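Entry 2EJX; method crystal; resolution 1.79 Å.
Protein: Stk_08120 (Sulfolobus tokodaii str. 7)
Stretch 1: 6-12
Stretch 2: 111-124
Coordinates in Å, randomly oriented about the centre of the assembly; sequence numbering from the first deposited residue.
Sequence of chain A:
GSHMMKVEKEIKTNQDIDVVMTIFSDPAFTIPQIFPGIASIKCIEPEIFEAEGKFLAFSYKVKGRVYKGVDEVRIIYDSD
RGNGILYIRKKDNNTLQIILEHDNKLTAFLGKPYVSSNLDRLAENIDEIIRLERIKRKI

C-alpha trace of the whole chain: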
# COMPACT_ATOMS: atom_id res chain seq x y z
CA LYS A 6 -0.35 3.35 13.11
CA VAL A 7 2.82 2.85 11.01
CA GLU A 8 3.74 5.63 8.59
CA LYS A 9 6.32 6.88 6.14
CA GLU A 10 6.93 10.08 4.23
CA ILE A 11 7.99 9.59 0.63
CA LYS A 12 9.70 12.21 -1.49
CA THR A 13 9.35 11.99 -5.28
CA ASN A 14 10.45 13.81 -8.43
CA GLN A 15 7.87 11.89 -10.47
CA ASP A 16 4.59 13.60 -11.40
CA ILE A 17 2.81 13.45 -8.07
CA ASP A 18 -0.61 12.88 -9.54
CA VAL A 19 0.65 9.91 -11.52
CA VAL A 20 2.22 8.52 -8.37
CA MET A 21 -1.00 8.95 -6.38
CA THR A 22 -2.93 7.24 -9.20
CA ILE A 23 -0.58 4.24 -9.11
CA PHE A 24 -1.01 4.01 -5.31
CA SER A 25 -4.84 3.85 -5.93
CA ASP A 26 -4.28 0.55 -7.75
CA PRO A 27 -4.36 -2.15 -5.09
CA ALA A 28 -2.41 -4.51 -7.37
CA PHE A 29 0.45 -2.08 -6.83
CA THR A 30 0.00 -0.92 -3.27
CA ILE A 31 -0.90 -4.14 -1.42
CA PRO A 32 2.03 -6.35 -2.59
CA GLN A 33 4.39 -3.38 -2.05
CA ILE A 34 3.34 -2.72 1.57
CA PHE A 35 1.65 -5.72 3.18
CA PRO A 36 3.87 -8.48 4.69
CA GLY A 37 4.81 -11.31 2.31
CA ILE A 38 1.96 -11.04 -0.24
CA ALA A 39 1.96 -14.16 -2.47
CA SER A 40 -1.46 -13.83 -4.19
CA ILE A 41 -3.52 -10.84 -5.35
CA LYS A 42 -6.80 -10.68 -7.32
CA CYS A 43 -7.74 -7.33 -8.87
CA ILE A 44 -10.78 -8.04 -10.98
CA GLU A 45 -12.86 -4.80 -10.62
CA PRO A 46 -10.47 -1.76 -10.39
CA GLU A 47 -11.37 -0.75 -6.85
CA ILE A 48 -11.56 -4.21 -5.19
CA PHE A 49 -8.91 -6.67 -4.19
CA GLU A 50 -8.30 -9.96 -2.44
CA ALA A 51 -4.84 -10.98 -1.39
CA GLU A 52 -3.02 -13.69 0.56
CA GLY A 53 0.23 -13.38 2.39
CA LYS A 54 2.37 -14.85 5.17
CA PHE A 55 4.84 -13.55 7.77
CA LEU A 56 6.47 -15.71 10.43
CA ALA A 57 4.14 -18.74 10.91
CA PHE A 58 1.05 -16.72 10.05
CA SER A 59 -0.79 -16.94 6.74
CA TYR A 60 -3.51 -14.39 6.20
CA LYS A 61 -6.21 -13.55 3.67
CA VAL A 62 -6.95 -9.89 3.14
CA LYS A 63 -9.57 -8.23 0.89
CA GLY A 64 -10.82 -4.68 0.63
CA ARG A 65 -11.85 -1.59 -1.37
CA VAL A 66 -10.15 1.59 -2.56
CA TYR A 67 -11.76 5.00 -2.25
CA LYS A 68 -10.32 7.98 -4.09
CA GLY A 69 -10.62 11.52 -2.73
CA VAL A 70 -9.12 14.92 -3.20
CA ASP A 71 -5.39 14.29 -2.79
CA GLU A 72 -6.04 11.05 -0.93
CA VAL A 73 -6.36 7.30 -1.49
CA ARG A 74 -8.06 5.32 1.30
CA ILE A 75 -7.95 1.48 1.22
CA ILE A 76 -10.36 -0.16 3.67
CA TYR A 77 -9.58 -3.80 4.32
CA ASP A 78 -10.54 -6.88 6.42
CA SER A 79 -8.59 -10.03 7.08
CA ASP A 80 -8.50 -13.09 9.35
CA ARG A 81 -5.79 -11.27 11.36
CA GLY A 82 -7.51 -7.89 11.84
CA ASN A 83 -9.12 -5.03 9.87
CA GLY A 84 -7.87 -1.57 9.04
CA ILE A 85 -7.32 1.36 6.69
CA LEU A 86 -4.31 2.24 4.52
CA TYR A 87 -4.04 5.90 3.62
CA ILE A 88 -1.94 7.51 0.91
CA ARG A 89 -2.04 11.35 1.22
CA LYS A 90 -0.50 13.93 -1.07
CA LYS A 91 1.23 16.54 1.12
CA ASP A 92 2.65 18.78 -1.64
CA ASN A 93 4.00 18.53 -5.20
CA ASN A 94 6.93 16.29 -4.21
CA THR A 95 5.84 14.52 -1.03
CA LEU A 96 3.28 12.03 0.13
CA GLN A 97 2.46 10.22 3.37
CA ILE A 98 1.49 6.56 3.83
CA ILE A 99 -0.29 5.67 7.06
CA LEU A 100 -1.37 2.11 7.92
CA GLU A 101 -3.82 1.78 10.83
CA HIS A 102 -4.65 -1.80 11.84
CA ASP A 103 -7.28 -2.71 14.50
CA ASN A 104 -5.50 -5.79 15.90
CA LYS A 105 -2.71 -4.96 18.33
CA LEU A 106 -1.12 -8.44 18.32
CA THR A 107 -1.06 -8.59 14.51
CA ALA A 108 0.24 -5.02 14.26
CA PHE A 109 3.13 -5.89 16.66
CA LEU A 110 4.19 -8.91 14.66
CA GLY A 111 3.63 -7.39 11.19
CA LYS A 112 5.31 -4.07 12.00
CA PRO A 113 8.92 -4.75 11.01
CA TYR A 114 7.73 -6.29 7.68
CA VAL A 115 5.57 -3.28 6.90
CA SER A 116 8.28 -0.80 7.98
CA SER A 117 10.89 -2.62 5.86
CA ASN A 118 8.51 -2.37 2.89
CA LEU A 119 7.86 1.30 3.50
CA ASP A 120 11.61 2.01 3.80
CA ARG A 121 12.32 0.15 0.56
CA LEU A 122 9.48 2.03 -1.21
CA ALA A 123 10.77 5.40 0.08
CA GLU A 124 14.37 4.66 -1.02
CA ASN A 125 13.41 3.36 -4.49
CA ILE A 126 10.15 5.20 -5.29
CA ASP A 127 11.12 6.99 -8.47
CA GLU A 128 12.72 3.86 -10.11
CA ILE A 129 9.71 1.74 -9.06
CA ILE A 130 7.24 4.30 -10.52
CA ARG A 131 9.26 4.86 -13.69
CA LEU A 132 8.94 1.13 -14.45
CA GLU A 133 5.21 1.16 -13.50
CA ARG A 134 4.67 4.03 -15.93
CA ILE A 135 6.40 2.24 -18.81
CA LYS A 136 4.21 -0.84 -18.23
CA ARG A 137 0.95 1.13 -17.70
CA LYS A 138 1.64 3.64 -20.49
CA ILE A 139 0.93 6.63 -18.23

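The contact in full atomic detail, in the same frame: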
# COMPACT_ATOMS: atom_id res chain seq x y z
N LYS A 6 -0.54 3.17 14.58
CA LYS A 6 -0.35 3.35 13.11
C LYS A 6 1.13 3.35 12.76
O LYS A 6 1.96 3.75 13.59
CB LYS A 6 -1.02 4.64 12.63
CG LYS A 6 -0.64 5.92 13.37
CD LYS A 6 -1.56 7.07 12.96
CE LYS A 6 -0.86 8.42 13.02
NZ LYS A 6 -0.91 9.08 14.37
N VAL A 7 1.45 2.88 11.55
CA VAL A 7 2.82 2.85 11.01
C VAL A 7 2.76 3.84 9.85
O VAL A 7 1.78 3.83 9.11
CB VAL A 7 3.19 1.44 10.46
CG1 VAL A 7 4.64 1.42 9.92
CG2 VAL A 7 3.04 0.39 11.54
N GLU A 8 3.75 4.71 9.73
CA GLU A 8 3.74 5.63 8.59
C GLU A 8 5.10 5.93 8.01
O GLU A 8 6.12 5.59 8.60
CB GLU A 8 3.03 6.92 8.95
CG GLU A 8 3.59 7.69 10.07
CD GLU A 8 2.61 8.74 10.52
OE1 GLU A 8 2.19 9.58 9.68
OE2 GLU A 8 2.23 8.72 11.71
N LYS A 9 5.10 6.62 6.88
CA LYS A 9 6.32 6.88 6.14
C LYS A 9 6.06 8.03 5.20
O LYS A 9 5.07 8.01 4.48
CB LYS A 9 6.73 5.61 5.33
CG LYS A 9 8.10 5.78 4.58
CD LYS A 9 9.25 5.52 5.58
CE LYS A 9 10.61 5.89 4.99
NZ LYS A 9 11.61 5.70 6.09
N GLU A 10 6.97 9.00 5.18
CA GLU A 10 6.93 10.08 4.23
C GLU A 10 7.75 9.62 3.06
O GLU A 10 8.79 8.98 3.27
CB GLU A 10 7.60 11.33 4.84
CG GLU A 10 7.69 12.47 3.87
CD GLU A 10 8.18 13.74 4.53
OE1 GLU A 10 9.40 13.96 4.51
OE2 GLU A 10 7.34 14.49 5.08
N ILE A 11 7.26 9.88 1.85
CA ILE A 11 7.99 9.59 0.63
C ILE A 11 8.13 10.86 -0.17
O ILE A 11 7.13 11.56 -0.44
CB ILE A 11 7.25 8.52 -0.20
CG1 ILE A 11 7.14 7.22 0.61
CG2 ILE A 11 7.95 8.29 -1.62
CD1 ILE A 11 6.68 6.01 -0.18
N LYS A 12 9.36 11.11 -0.62
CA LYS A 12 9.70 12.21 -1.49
C LYS A 12 9.86 11.70 -2.92
O LYS A 12 10.49 10.66 -3.15
CB LYS A 12 11.02 12.85 -1.02
CG LYS A 12 10.91 13.48 0.38
CD LYS A 12 10.54 14.98 0.19
CE LYS A 12 10.22 15.70 1.48
NZ LYS A 12 9.52 17.01 1.17
N GLY A 111 3.48 -7.79 12.61
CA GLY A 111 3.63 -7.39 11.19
C GLY A 111 4.47 -6.14 11.02
O GLY A 111 4.99 -5.87 9.90
N LYS A 112 4.65 -5.38 12.11
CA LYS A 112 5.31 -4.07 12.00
C LYS A 112 6.68 -4.04 11.31
O LYS A 112 6.84 -3.23 10.38
CB LYS A 112 5.37 -3.28 13.33
CG LYS A 112 5.67 -1.80 13.05
CD LYS A 112 5.62 -0.95 14.31
CE LYS A 112 5.84 0.52 13.97
NZ LYS A 112 6.17 1.28 15.22
N PRO A 113 7.65 -4.88 11.72
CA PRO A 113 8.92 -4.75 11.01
C PRO A 113 8.86 -5.09 9.51
O PRO A 113 9.69 -4.61 8.76
CB PRO A 113 9.85 -5.75 11.71
CG PRO A 113 8.95 -6.66 12.44
CD PRO A 113 7.73 -5.92 12.77
N TYR A 114 7.91 -5.93 9.10
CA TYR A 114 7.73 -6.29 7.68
C TYR A 114 7.15 -5.11 6.92
O TYR A 114 7.64 -4.70 5.86
CB TYR A 114 6.79 -7.51 7.57
CG TYR A 114 7.40 -8.71 8.22
CD1 TYR A 114 8.31 -9.50 7.51
CD2 TYR A 114 7.13 -9.02 9.56
CE1 TYR A 114 8.90 -10.60 8.11
CE2 TYR A 114 7.72 -10.10 10.17
CZ TYR A 114 8.60 -10.90 9.44
OH TYR A 114 9.21 -11.97 10.06
N VAL A 115 6.15 -4.48 7.50
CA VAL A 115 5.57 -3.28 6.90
C VAL A 115 6.56 -2.12 6.87
O VAL A 115 6.67 -1.44 5.85
CB VAL A 115 4.28 -2.83 7.63
CG1 VAL A 115 3.82 -1.45 7.16
CG2 VAL A 115 3.18 -3.86 7.35
N SER A 116 7.28 -1.89 7.97
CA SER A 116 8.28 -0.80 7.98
C SER A 116 9.41 -1.08 7.00
O SER A 116 9.89 -0.16 6.34
CB SER A 116 8.83 -0.50 9.38
OG SER A 116 9.43 -1.66 9.89
N SER A 117 9.84 -2.32 6.86
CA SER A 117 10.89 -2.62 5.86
C SER A 117 10.38 -2.30 4.43
O SER A 117 11.12 -1.80 3.55
CB SER A 117 11.33 -4.09 5.99
OG SER A 117 12.15 -4.43 4.88
N ASN A 118 9.15 -2.69 4.17
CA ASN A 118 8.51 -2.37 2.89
C ASN A 118 8.41 -0.88 2.65
O ASN A 118 8.73 -0.39 1.58
CB ASN A 118 7.10 -2.98 2.84
CG ASN A 118 7.11 -4.45 2.43
OD1 ASN A 118 8.01 -4.92 1.70
ND2 ASN A 118 6.11 -5.19 2.90
N LEU A 119 7.95 -0.15 3.66
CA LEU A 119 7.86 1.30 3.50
C LEU A 119 9.21 1.98 3.28
O LEU A 119 9.31 2.92 2.49
CB LEU A 119 7.08 1.95 4.67
CG LEU A 119 5.61 1.56 4.79
CD1 LEU A 119 5.02 2.12 6.08
CD2 LEU A 119 4.77 2.06 3.56
N ASP A 120 10.24 1.53 3.99
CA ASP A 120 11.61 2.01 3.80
C ASP A 120 12.11 1.74 2.40
O ASP A 120 12.66 2.63 1.78
CB ASP A 120 12.56 1.35 4.83
CG ASP A 120 12.37 1.90 6.24
OD1 ASP A 120 11.63 2.86 6.44
OD2 ASP A 120 12.98 1.35 7.16
N ARG A 121 11.91 0.50 1.91
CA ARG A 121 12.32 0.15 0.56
C ARG A 121 11.56 1.00 -0.49
O ARG A 121 12.14 1.50 -1.43
CB ARG A 121 12.06 -1.36 0.33
CG ARG A 121 12.51 -1.87 -1.05
CD ARG A 121 12.14 -3.35 -1.26
NE ARG A 121 10.75 -3.61 -0.89
CZ ARG A 121 9.67 -3.29 -1.62
NH1 ARG A 121 9.76 -2.67 -2.81
NH2 ARG A 121 8.47 -3.54 -1.10
N LEU A 122 10.26 1.17 -0.31
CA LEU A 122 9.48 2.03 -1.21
C LEU A 122 10.01 3.47 -1.19
O LEU A 122 10.20 4.06 -2.25
CB LEU A 122 7.99 1.97 -0.82
CG LEU A 122 6.83 2.24 -1.76
CD1 LEU A 122 6.80 1.27 -2.96
CD2 LEU A 122 5.55 2.08 -0.88
N ALA A 123 10.27 4.02 -0.01
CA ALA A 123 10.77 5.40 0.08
C ALA A 123 12.11 5.57 -0.64
O ALA A 123 12.32 6.57 -1.32
CB ALA A 123 10.87 5.84 1.51
N GLU A 124 13.01 4.60 -0.47
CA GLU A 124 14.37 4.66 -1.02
C GLU A 124 14.42 4.44 -2.51
O GLU A 124 15.37 4.90 -3.15
CB GLU A 124 15.29 3.63 -0.31
CG GLU A 124 15.63 3.99 1.14
CD GLU A 124 16.07 2.79 1.97
OE1 GLU A 124 16.25 1.67 1.41
OE2 GLU A 124 16.20 2.95 3.21
O HOH W 1 11.46 9.08 -0.42

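Helix 111-124 packs along strand 7-12, the two running nearly parallel (13°) with axes 8.1 Å apart at closest approach; together they bury 482 Å². Alternation along the strand turns Val7, Lys9 and Ile11 toward the helix and Glu8 and Glu10 away. Lys112 starts sideways, but its extended chain reaches back so that CE lies 3.7 Å from Val7 CG2, aliphatic carbon covering the valine in a residue that is exposed overall. One turn on, buried Val115 places CG1 4.1 Å from Val7 CG1. Buried Leu119 packs against two strand residues: its CD1 lies 3.9 Å from Val7 CG1, and its CB meets Lys9 CB at 3.7 Å, so the lysine's stem joins the apolar packing. Asp120 leaves the helix pointing away, yet its carboxylate swings back, and OD1 accepts a hydrogen bond from Lys9 NZ at 2.9 Å, a salt bridge at the partly exposed border. Leu122, sideways and buried, sets CG 4.1 Å from Ile11 CD1. At Ala123 the backbones draw close, its CA 5.1 Å from Ile11 CA; the small methyl CB touches both Lys9 CE (3.5 Å) and Ile11 CG1 (4.1 Å). Water 1 extends the contact: its oxygen accepts from Lys12 N (2.9 Å), and the water donates to Ala123 O (water oxygen to Ala123 O 2.8 Å).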